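Putidaredoxin reductase (Pseudomonas putida, PDB 1Q1R) uses its bound FAD to pass electrons, probably from NADH, to putidaredoxin, the iron-sulfur protein that serves the cytochrome P450cam monooxygenase. Local coordinates at residues Y347-V352 with F364-D369; G122-A127 with C215-S220. One frame throughout, in Å; residues are numbered along the deposited sequence.

Interaction 1 of 2, residues Y347-V352 with F364-D369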
ATOM      1  N   TYR A 347       3.670  15.303  14.070  1.00 40.85           N
ATOM      2  CA  TYR A 347       4.924  16.049  14.079  1.00 40.43           C
ATOM      3  C   TYR A 347       4.645  17.536  14.269  1.00 41.00           C
ATOM      4  O   TYR A 347       3.626  18.048  13.799  1.00 40.55           O
ATOM      5  CB  TYR A 347       5.687  15.826  12.765  1.00 39.07           C
ATOM      6  CG  TYR A 347       5.139  16.598  11.586  1.00 37.80           C
ATOM      7  CD1 TYR A 347       5.558  17.902  11.326  1.00 37.44           C
ATOM      8  CD2 TYR A 347       4.181  16.036  10.746  1.00 38.30           C
ATOM      9  CE1 TYR A 347       5.035  18.627  10.259  1.00 37.48           C
ATOM     10  CE2 TYR A 347       3.651  16.752   9.676  1.00 37.58           C
ATOM     11  CZ  TYR A 347       4.082  18.046   9.440  1.00 38.00           C
ATOM     12  OH  TYR A 347       3.548  18.763   8.396  1.00 39.07           O
ATOM     13  N   ASP A 348       5.550  18.223  14.961  1.00 41.24           N
ATOM     14  CA  ASP A 348       5.392  19.652  15.191  1.00 41.60           C
ATOM     15  C   ASP A 348       6.478  20.443  14.477  1.00 41.30           C
ATOM     16  O   ASP A 348       6.572  21.660  14.628  1.00 41.85           O
ATOM     17  CB  ASP A 348       5.406  19.970  16.687  1.00 42.33           C
ATOM     18  CG  ASP A 348       6.586  19.364  17.399  1.00 43.51           C
ATOM     19  OD1 ASP A 348       7.729  19.589  16.955  1.00 44.65           O
ATOM     20  OD2 ASP A 348       6.366  18.666  18.410  1.00 44.85           O
ATOM     21  N   ARG A 349       7.304  19.742  13.707  1.00 39.90           N
ATOM     22  CA  ARG A 349       8.357  20.391  12.935  1.00 38.39           C
ATOM     23  C   ARG A 349       9.184  19.400  12.135  1.00 36.34           C
ATOM     24  O   ARG A 349       9.288  18.225  12.483  1.00 35.68           O
ATOM     25  CB  ARG A 349       9.286  21.211  13.829  1.00 39.70           C
ATOM     26  CG  ARG A 349      10.175  20.402  14.750  1.00 40.98           C
ATOM     27  CD  ARG A 349      11.488  21.134  14.956  1.00 42.18           C
ATOM     28  NE  ARG A 349      12.289  20.548  16.023  1.00 44.15           N
ATOM     29  CZ  ARG A 349      13.569  20.835  16.232  1.00 45.43           C
ATOM     30  NH1 ARG A 349      14.194  21.700  15.441  1.00 45.55           N
ATOM     31  NH2 ARG A 349      14.222  20.263  17.234  1.00 45.91           N
ATOM     32  N   ILE A 350       9.764  19.890  11.053  1.00 34.71           N
ATOM     33  CA  ILE A 350      10.586  19.056  10.203  1.00 33.69           C
ATOM     34  C   ILE A 350      11.961  19.682  10.078  1.00 32.22           C
ATOM     35  O   ILE A 350      12.126  20.892  10.247  1.00 31.25           O
ATOM     36  CB  ILE A 350       9.988  18.914   8.785  1.00 33.96           C
ATOM     37  CG1 ILE A 350      10.166  20.220   8.012  1.00 34.40           C
ATOM     38  CG2 ILE A 350       8.510  18.552   8.876  1.00 35.13           C
ATOM     39  CD1 ILE A 350       9.832  20.112   6.541  1.00 33.43           C
ATOM     40  N   ILE A 351      12.945  18.843   9.797  1.00 30.33           N
ATOM     41  CA  ILE A 351      14.311  19.295   9.610  1.00 28.75           C
ATOM     42  C   ILE A 351      14.758  18.684   8.294  1.00 28.57           C
ATOM     43  O   ILE A 351      14.726  17.463   8.122  1.00 27.74           O
ATOM     44  CB  ILE A 351      15.236  18.818  10.755  1.00 29.27           C
ATOM     45  CG1 ILE A 351      14.782  19.442  12.078  1.00 28.55           C
ATOM     46  CG2 ILE A 351      16.681  19.194  10.447  1.00 27.74           C
ATOM     47  CD1 ILE A 351      15.618  19.048  13.270  1.00 29.48           C
ATOM     48  N   VAL A 352      15.146  19.536   7.356  1.00 27.97           N
ATOM     49  CA  VAL A 352      15.586  19.070   6.056  1.00 27.85           C
ATOM     50  C   VAL A 352      17.100  18.944   6.028  1.00 27.84           C
ATOM     51  O   VAL A 352      17.818  19.882   6.370  1.00 27.84           O
ATOM     52  CB  VAL A 352      15.145  20.042   4.941  1.00 28.49           C
ATOM     53  CG1 VAL A 352      15.613  19.530   3.582  1.00 28.82           C
ATOM     54  CG2 VAL A 352      13.632  20.211   4.973  1.00 28.22           C
ATOM     55  N   PHE A 364      13.397  14.929   8.205  1.00 25.00           N
ATOM     56  CA  PHE A 364      13.109  14.342   9.506  1.00 25.77           C
ATOM     57  C   PHE A 364      11.868  14.966  10.127  1.00 26.34           C
ATOM     58  O   PHE A 364      11.766  16.183  10.234  1.00 26.86           O
ATOM     59  CB  PHE A 364      14.309  14.522  10.450  1.00 25.48           C
ATOM     60  CG  PHE A 364      15.564  13.835   9.980  1.00 25.43           C
ATOM     61  CD1 PHE A 364      16.374  14.417   9.009  1.00 25.22           C
ATOM     62  CD2 PHE A 364      15.917  12.584  10.486  1.00 25.20           C
ATOM     63  CE1 PHE A 364      17.514  13.763   8.545  1.00 25.07           C
ATOM     64  CE2 PHE A 364      17.054  11.923  10.028  1.00 24.67           C
ATOM     65  CZ  PHE A 364      17.852  12.511   9.055  1.00 24.89           C
ATOM     66  N   TYR A 365      10.922  14.125  10.525  1.00 27.63           N
ATOM     67  CA  TYR A 365       9.692  14.595  11.156  1.00 29.71           C
ATOM     68  C   TYR A 365       9.826  14.394  12.659  1.00 30.68           C
ATOM     69  O   TYR A 365       9.989  13.267  13.128  1.00 30.17           O
ATOM     70  CB  TYR A 365       8.484  13.812  10.633  1.00 30.13           C
ATOM     71  CG  TYR A 365       8.200  14.048   9.167  1.00 30.90           C
ATOM     72  CD1 TYR A 365       9.037  13.525   8.180  1.00 31.35           C
ATOM     73  CD2 TYR A 365       7.111  14.818   8.767  1.00 31.34           C
ATOM     74  CE1 TYR A 365       8.797  13.766   6.831  1.00 31.92           C
ATOM     75  CE2 TYR A 365       6.860  15.064   7.420  1.00 32.22           C
ATOM     76  CZ  TYR A 365       7.705  14.537   6.459  1.00 32.56           C
ATOM     77  OH  TYR A 365       7.460  14.790   5.129  1.00 33.97           O
ATOM     78  N   LEU A 366       9.761  15.490  13.412  1.00 31.40           N
ATOM     79  CA  LEU A 366       9.898  15.414  14.860  1.00 33.15           C
ATOM     80  C   LEU A 366       8.709  15.955  15.643  1.00 34.58           C
ATOM     81  O   LEU A 366       7.975  16.828  15.183  1.00 34.89           O
ATOM     82  CB  LEU A 366      11.155  16.171  15.322  1.00 32.57           C
ATOM     83  CG  LEU A 366      12.537  15.731  14.829  1.00 32.63           C
ATOM     84  CD1 LEU A 366      12.723  16.132  13.374  1.00 31.19           C
ATOM     85  CD2 LEU A 366      13.612  16.377  15.695  1.00 31.57           C
ATOM     86  N   GLN A 367       8.536  15.403  16.838  1.00 36.45           N
ATOM     87  CA  GLN A 367       7.502  15.828  17.766  1.00 38.04           C
ATOM     88  C   GLN A 367       8.353  16.127  18.991  1.00 38.28           C
ATOM     89  O   GLN A 367       8.629  15.244  19.801  1.00 38.81           O
ATOM     90  CB  GLN A 367       6.526  14.694  18.069  1.00 38.64           C
ATOM     91  CG  GLN A 367       5.338  15.142  18.898  1.00 41.37           C
ATOM     92  CD  GLN A 367       4.393  14.006  19.233  1.00 42.60           C
ATOM     93  OE1 GLN A 367       3.287  14.233  19.725  1.00 44.41           O
ATOM     94  NE2 GLN A 367       4.824  12.778  18.978  1.00 43.32           N
ATOM     95  N   GLY A 368       8.790  17.375  19.102  1.00 38.82           N
ATOM     96  CA  GLY A 368       9.658  17.749  20.199  1.00 38.51           C
ATOM     97  C   GLY A 368      11.063  17.419  19.730  1.00 38.13           C
ATOM     98  O   GLY A 368      11.549  18.008  18.763  1.00 38.04           O
ATOM     99  N   ASP A 369      11.714  16.475  20.398  1.00 38.32           N
ATOM    100  CA  ASP A 369      13.061  16.066  20.016  1.00 38.70           C
ATOM    101  C   ASP A 369      13.053  14.624  19.527  1.00 38.20           C
ATOM    102  O   ASP A 369      14.087  14.083  19.136  1.00 38.06           O
ATOM    103  CB  ASP A 369      14.027  16.196  21.196  1.00 39.82           C
ATOM    104  CG  ASP A 369      14.228  17.635  21.630  1.00 41.57           C
ATOM    105  OD1 ASP A 369      14.401  18.513  20.756  1.00 41.77           O
ATOM    106  OD2 ASP A 369      14.228  17.885  22.851  1.00 43.78           O
TER
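A beta hairpin of the C-terminal reductase domain pairs Arg-349 to Ile-351 with Phe-364 to Leu-366, their short strand axes 4.8 Å apart and running at 148°. Its regular part rests on backbone bonds: Leu-366 N reaches Arg-349 O at 2.9 Å, and Ile-351 and Phe-364 exchange N-H...O bonds in both directions. Toward the open end a classic beta bulge sets Asp-348 and Arg-349 against Leu-366, whose O takes a bond from Asp-348 N (2.8 Å) and a weak one from Arg-349 N. Asp-348 CG, placed between its backbone N and carbonyl carbon (chi1 51°), carries the carboxylate to Gly-368 N, which both oxygens share in weak bonds (OD2 2.8 Å, OD1 3.3 Å).

On the face of Ile-350 and Tyr-365, Tyr-347 joins from the loop before the strand in a T-shaped stack, planes at 85°. The CD2 edge of Tyr-365 meets the Tyr-347 face off-centre, 3.7 Å from Tyr-347 CD2; Ile-350 CG2 lies 4.0 Å from Tyr-365 CD2, the two side chains side by side. On the other face, Ile-351 CD1 touches both methyls of Leu-366 and lies over the Arg-349 guanidinium, whose NH2 makes a long salt bridge with Asp-369 OD1 (3.9 Å).

The tyrosines pack on Ala-190 and the start of helix 191-204; Phe-364 and Leu-366 meet helix 398-401, and strand 370-377 continues the sheet beyond 360-367.

Interaction 2 of 2, residues G122-A127 with C215-S220; sequences GAVGKA and CGFEMS
Val-124, on the short helix 123-126, presses one methyl onto the ring of Phe-217, and this is the tight centre of a small contact that buries 223 Å² in all. The CG1 atom stands 3.8 Å from the ring centroid and 22° off its normal, which meets the geometry of a CH-pi interaction. It is displaced toward the rim, so that its shortest approach is to Phe-217 CD1, at 3.5 Å. With CG1 anti to the backbone N (chi1 -179°), CG1 lies over the phenyl face, while CG2 fits between Phe-217 CD1 and Met-219 SD, 3.9 Å from each. The valine and phenylalanine side chains cross at about a right angle.

The Met-219 side makes broad contact, but at longer separations. Its chain runs extended from CA to SD and then bends at the last torsion (chi3 75°), which carries CE in beside the helix. There CE lies 3.9 Å from Ala-127 CB, a buried methyl, and 3.7 Å from Ala-123 O. That carbonyl accepts the backbone bond from Ala-127 N (3.0 Å); the methyl adds only a van der Waals contact. At the outer margin Ala-123 CB comes to 4.0 Å from Met-219 SD, and Ala-123 itself is exposed to solvent.

Strand 214-219 is an outermost strand of a three-stranded antiparallel sheet, where Phe-217 also touches Val-229 of strand 226-231 and Val-119 and Ala-120 of the loop before the helix. No hydrogen bond or salt bridge crosses between 122-127 and 215-220. The helix is therefore held to the strand mainly by methyl, sulfur and ring surfaces, with van der Waals contacts to the backbone of Ala-123 and Val-124, an attachment set by shape and dispersion with little directional constraint.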
ATOM      1  N   GLY A 122     -22.607   4.701 -12.265  1.00 32.77           N
ATOM      2  CA  GLY A 122     -23.251   4.289 -13.499  1.00 32.11           C
ATOM      3  C   GLY A 122     -22.376   4.197 -14.731  1.00 32.18           C
ATOM      4  O   GLY A 122     -21.297   3.603 -14.706  1.00 32.06           O
ATOM      5  N   ALA A 123     -22.857   4.791 -15.820  1.00 31.82           N
ATOM      6  CA  ALA A 123     -22.157   4.775 -17.100  1.00 31.42           C
ATOM      7  C   ALA A 123     -20.693   5.186 -17.012  1.00 31.54           C
ATOM      8  O   ALA A 123     -19.834   4.571 -17.643  1.00 31.33           O
ATOM      9  CB  ALA A 123     -22.886   5.675 -18.094  1.00 31.06           C
ATOM     10  N   VAL A 124     -20.408   6.229 -16.238  1.00 31.24           N
ATOM     11  CA  VAL A 124     -19.039   6.709 -16.110  1.00 31.88           C
ATOM     12  C   VAL A 124     -18.082   5.599 -15.685  1.00 31.99           C
ATOM     13  O   VAL A 124     -17.147   5.270 -16.412  1.00 32.15           O
ATOM     14  CB  VAL A 124     -18.944   7.876 -15.108  1.00 32.05           C
ATOM     15  CG1 VAL A 124     -17.506   8.361 -15.011  1.00 31.00           C
ATOM     16  CG2 VAL A 124     -19.850   9.013 -15.556  1.00 32.66           C
ATOM     17  N   GLY A 125     -18.324   5.017 -14.514  1.00 32.47           N
ATOM     18  CA  GLY A 125     -17.467   3.948 -14.030  1.00 32.70           C
ATOM     19  C   GLY A 125     -17.351   2.784 -15.004  1.00 33.04           C
ATOM     20  O   GLY A 125     -16.312   2.123 -15.068  1.00 32.80           O
ATOM     21  N   LYS A 126     -18.416   2.541 -15.768  1.00 32.54           N
ATOM     22  CA  LYS A 126     -18.447   1.450 -16.742  1.00 32.64           C
ATOM     23  C   LYS A 126     -17.552   1.690 -17.960  1.00 30.80           C
ATOM     24  O   LYS A 126     -17.053   0.740 -18.557  1.00 31.13           O
ATOM     25  CB  LYS A 126     -19.875   1.229 -17.249  1.00 35.23           C
ATOM     26  CG  LYS A 126     -20.954   1.212 -16.185  1.00 39.12           C
ATOM     27  CD  LYS A 126     -20.874  -0.007 -15.290  1.00 42.24           C
ATOM     28  CE  LYS A 126     -22.031  -0.006 -14.295  1.00 43.92           C
ATOM     29  NZ  LYS A 126     -21.970  -1.164 -13.358  1.00 47.07           N
ATOM     30  N   ALA A 127     -17.370   2.952 -18.338  1.00 29.05           N
ATOM     31  CA  ALA A 127     -16.551   3.297 -19.498  1.00 26.86           C
ATOM     32  C   ALA A 127     -15.205   2.568 -19.474  1.00 26.72           C
ATOM     33  O   ALA A 127     -14.565   2.461 -18.427  1.00 25.21           O
ATOM     34  CB  ALA A 127     -16.330   4.803 -19.550  1.00 25.90           C
ATOM     35  N   CYS A 215     -16.902  17.469 -10.410  1.00 28.94           N
ATOM     36  CA  CYS A 215     -18.347  17.456 -10.222  1.00 28.05           C
ATOM     37  C   CYS A 215     -19.056  16.527 -11.197  1.00 27.12           C
ATOM     38  O   CYS A 215     -20.220  16.182 -10.992  1.00 26.77           O
ATOM     39  CB  CYS A 215     -18.922  18.874 -10.342  1.00 28.74           C
ATOM     40  SG  CYS A 215     -18.818  19.602 -11.986  1.00 29.87           S
ATOM     41  N   GLY A 216     -18.363  16.116 -12.257  1.00 26.07           N
ATOM     42  CA  GLY A 216     -18.988  15.223 -13.215  1.00 25.56           C
ATOM     43  C   GLY A 216     -18.196  14.956 -14.478  1.00 25.54           C
ATOM     44  O   GLY A 216     -17.023  15.324 -14.586  1.00 24.62           O
ATOM     45  N   PHE A 217     -18.844  14.321 -15.451  1.00 25.65           N
ATOM     46  CA  PHE A 217     -18.176  13.990 -16.704  1.00 25.38           C
ATOM     47  C   PHE A 217     -19.081  14.141 -17.919  1.00 25.75           C
ATOM     48  O   PHE A 217     -20.307  14.135 -17.805  1.00 24.88           O
ATOM     49  CB  PHE A 217     -17.679  12.534 -16.684  1.00 25.94           C
ATOM     50  CG  PHE A 217     -16.871  12.171 -15.471  1.00 24.68           C
ATOM     51  CD1 PHE A 217     -17.496  11.828 -14.278  1.00 26.04           C
ATOM     52  CD2 PHE A 217     -15.482  12.170 -15.523  1.00 26.04           C
ATOM     53  CE1 PHE A 217     -16.746  11.487 -13.150  1.00 25.57           C
ATOM     54  CE2 PHE A 217     -14.725  11.833 -14.407  1.00 25.31           C
ATOM     55  CZ  PHE A 217     -15.360  11.490 -13.217  1.00 25.91           C
ATOM     56  N   GLU A 218     -18.457  14.277 -19.084  1.00 25.77           N
ATOM     57  CA  GLU A 218     -19.187  14.341 -20.341  1.00 27.95           C
ATOM     58  C   GLU A 218     -18.831  13.002 -20.975  1.00 28.84           C
ATOM     59  O   GLU A 218     -17.710  12.514 -20.794  1.00 28.89           O
ATOM     60  CB  GLU A 218     -18.694  15.493 -21.215  1.00 28.53           C
ATOM     61  CG  GLU A 218     -18.875  16.854 -20.572  1.00 30.94           C
ATOM     62  CD  GLU A 218     -18.475  18.000 -21.478  1.00 31.14           C
ATOM     63  OE1 GLU A 218     -17.540  17.836 -22.287  1.00 30.69           O
ATOM     64  OE2 GLU A 218     -19.091  19.080 -21.363  1.00 34.24           O
ATOM     65  N   MET A 219     -19.773  12.397 -21.688  1.00 29.09           N
ATOM     66  CA  MET A 219     -19.527  11.103 -22.314  1.00 30.27           C
ATOM     67  C   MET A 219     -20.069  10.990 -23.724  1.00 30.19           C
ATOM     68  O   MET A 219     -21.001  11.696 -24.090  1.00 29.73           O
ATOM     69  CB  MET A 219     -20.145   9.998 -21.471  1.00 31.01           C
ATOM     70  CG  MET A 219     -19.495   9.834 -20.128  1.00 33.82           C
ATOM     71  SD  MET A 219     -20.194   8.412 -19.349  1.00 37.00           S
ATOM     72  CE  MET A 219     -19.382   7.099 -20.284  1.00 34.81           C
ATOM     73  N   SER A 220     -19.478  10.087 -24.506  1.00 29.60           N
ATOM     74  CA  SER A 220     -19.911   9.858 -25.880  1.00 30.42           C
ATOM     75  C   SER A 220     -21.083   8.882 -25.851  1.00 31.31           C
ATOM     76  O   SER A 220     -21.057   7.889 -25.127  1.00 30.80           O
ATOM     77  CB  SER A 220     -18.762   9.280 -26.719  1.00 30.51           C
ATOM     78  OG  SER A 220     -18.272   8.077 -26.148  1.00 30.89           O
TER

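In the fold
The two contacts are separate in space and sequence: their centres lie 43 Å apart, their nearest atoms are about 28 Å apart, and both segments of interaction 2 precede those of interaction 1 in the chain. Interaction 2 lies in the pyridine nucleotide-disulphide oxidoreductase part, interaction 1 in the C-terminal reductase part, all its residues beyond the last FAD-pocket residue in sequence. Both lie well off the centre of the chain, about 27 Å (interaction 2) and 24 Å (interaction 1) between centres; interaction 2 is a surface contact and interaction 1 partly buried. Interaction 1 is local hairpin pairing rich in backbone bonds, whereas interaction 2 joins distant parts of the sequence through apolar side chains.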